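Malate synthase (Haloferax volcanii, PDB 3OYZ) catalyses the magnesium-dependent Claisen condensation of acetyl-CoA with glyoxylate and the hydrolysis of malyl-CoA to malate and CoA in the glyoxylate cycle. Local coordinates at residues M58-A63 with F99-D104. Residues are numbered along the deposited sequence; the frame is centred on the assembly and turned at random.
Sequences MRDEGA and FQHMLD
In the TIM barrel of this malate synthase, two helices of the outer layer, 59-73 and 92-105, meet through His101, which reaches across to Asp60 and Ala63. The helices follow strands 45-49 and 80-81, respectively, and run roughly parallel, with an angle of 26° between the segments. The axes of the two short segments come within 10.9 Å of each other, and the imidazole of His101 reaches the first turn of helix 59-73. The bond from CA to CB of His101 points toward that helix, and CG lies anti to the carbonyl carbon (chi1 -72°), which carries the ring to Asp60 and Ala63. Ala63 CB sits over one ring face in a CH-pi contact, 3.9 Å from the ring centroid. At the ring edge, His101 NE2 gives a bent, weak hydrogen bond to Asp60 OD2 at 2.8 Å. The carboxylate stands nearly perpendicular to the ring, with 82° between the planes. A leucine in place of His101 would probably leave Asp60 OD2 without this donor and Ala63 without its flat partner. Arg59 turns its side chain the other way, to Asp52, a magnesium-binding residue, in a long, weak ion pair. Its backbone stays by the ring: Arg59 O accepts a hydrogen bond from Asn50 ND2 and lies 3.8 Å from His101 CE1.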
# COMPACT_ATOMS: atom_id res chain seq x y z
N MET A 58 -29.72 23.99 -6.56
CA MET A 58 -30.76 23.00 -6.81
C MET A 58 -31.02 21.95 -5.74
O MET A 58 -31.88 21.08 -5.93
CB MET A 58 -30.52 22.29 -8.14
CG MET A 58 -30.56 23.17 -9.38
SD MET A 58 -32.29 23.58 -9.79
CE MET A 58 -32.91 24.60 -8.43
N ARG A 59 -30.33 22.02 -4.60
CA ARG A 59 -30.30 20.89 -3.66
C ARG A 59 -31.49 20.89 -2.73
O ARG A 59 -31.93 19.85 -2.27
CB ARG A 59 -29.01 20.92 -2.81
CG ARG A 59 -27.83 20.39 -3.64
CD ARG A 59 -26.47 20.61 -2.87
NE ARG A 59 -25.42 20.02 -3.70
CZ ARG A 59 -24.14 20.33 -3.69
NH1 ARG A 59 -23.70 21.19 -2.80
NH2 ARG A 59 -23.31 19.73 -4.53
N ASP A 60 -32.02 22.08 -2.44
CA ASP A 60 -33.28 22.08 -1.71
C ASP A 60 -34.44 21.46 -2.48
O ASP A 60 -35.22 20.67 -1.93
CB ASP A 60 -33.59 23.50 -1.26
CG ASP A 60 -32.70 23.93 -0.09
OD1 ASP A 60 -32.41 25.13 0.03
OD2 ASP A 60 -32.22 23.06 0.68
N GLU A 61 -34.48 21.74 -3.77
CA GLU A 61 -35.51 21.13 -4.63
C GLU A 61 -35.20 19.65 -4.83
O GLU A 61 -36.09 18.78 -4.71
CB GLU A 61 -35.60 21.86 -5.97
CG GLU A 61 -36.67 21.25 -6.91
CD GLU A 61 -36.81 22.00 -8.25
OE1 GLU A 61 -36.15 23.03 -8.51
OE2 GLU A 61 -37.58 21.51 -9.10
N GLY A 62 -33.90 19.34 -4.95
CA GLY A 62 -33.47 17.94 -4.95
C GLY A 62 -33.95 17.14 -3.77
O GLY A 62 -34.36 16.02 -3.90
N ALA A 63 -33.96 17.67 -2.55
CA ALA A 63 -34.39 16.81 -1.45
C ALA A 63 -35.89 16.57 -1.43
O ALA A 63 -36.38 15.54 -0.93
CB ALA A 63 -33.95 17.44 -0.12
N PHE A 99 -27.78 16.94 7.72
CA PHE A 99 -28.69 16.45 8.70
C PHE A 99 -30.14 17.00 8.48
O PHE A 99 -31.08 16.25 8.65
CB PHE A 99 -28.23 17.02 10.04
CG PHE A 99 -29.19 16.78 11.18
CD1 PHE A 99 -29.64 15.52 11.48
CD2 PHE A 99 -29.61 17.85 11.95
CE1 PHE A 99 -30.53 15.27 12.54
CE2 PHE A 99 -30.48 17.65 13.03
CZ PHE A 99 -30.93 16.35 13.34
N GLN A 100 -30.33 18.30 8.26
CA GLN A 100 -31.73 18.76 8.08
C GLN A 100 -32.44 18.08 6.92
O GLN A 100 -33.59 17.66 7.06
CB GLN A 100 -31.79 20.26 7.84
CG GLN A 100 -31.02 21.11 8.82
CD GLN A 100 -30.98 22.59 8.40
OE1 GLN A 100 -30.01 23.07 7.81
NE2 GLN A 100 -32.05 23.33 8.71
N HIS A 101 -31.73 17.90 5.81
CA HIS A 101 -32.28 17.12 4.68
C HIS A 101 -32.61 15.71 5.08
O HIS A 101 -33.68 15.27 4.64
CB HIS A 101 -31.47 17.23 3.38
CG HIS A 101 -31.59 18.57 2.70
ND1 HIS A 101 -30.64 19.11 1.86
CD2 HIS A 101 -32.58 19.51 2.77
CE1 HIS A 101 -31.03 20.30 1.42
NE2 HIS A 101 -32.21 20.54 1.95
N MET A 102 -31.83 15.00 5.92
CA MET A 102 -32.17 13.62 6.20
C MET A 102 -33.39 13.59 7.07
O MET A 102 -34.19 12.63 7.06
CB MET A 102 -31.12 12.85 7.07
CG MET A 102 -29.80 12.62 6.41
SD MET A 102 -28.57 11.59 7.33
CE MET A 102 -29.63 10.61 8.31
N LEU A 103 -33.44 14.60 7.94
CA LEU A 103 -34.57 14.66 8.84
C LEU A 103 -35.90 14.83 8.00
O LEU A 103 -36.89 14.14 8.27
CB LEU A 103 -34.33 15.84 9.77
CG LEU A 103 -35.27 16.05 10.97
CD1 LEU A 103 -35.28 14.90 11.99
CD2 LEU A 103 -34.95 17.40 11.64
N ASP A 104 -35.93 15.73 7.03
CA ASP A 104 -37.08 15.94 6.10
C ASP A 104 -37.43 14.67 5.34
O ASP A 104 -38.59 14.20 5.37
CB ASP A 104 -36.76 17.01 5.04
CG ASP A 104 -36.57 18.38 5.63
OD1 ASP A 104 -37.02 18.59 6.78
OD2 ASP A 104 -35.96 19.26 4.95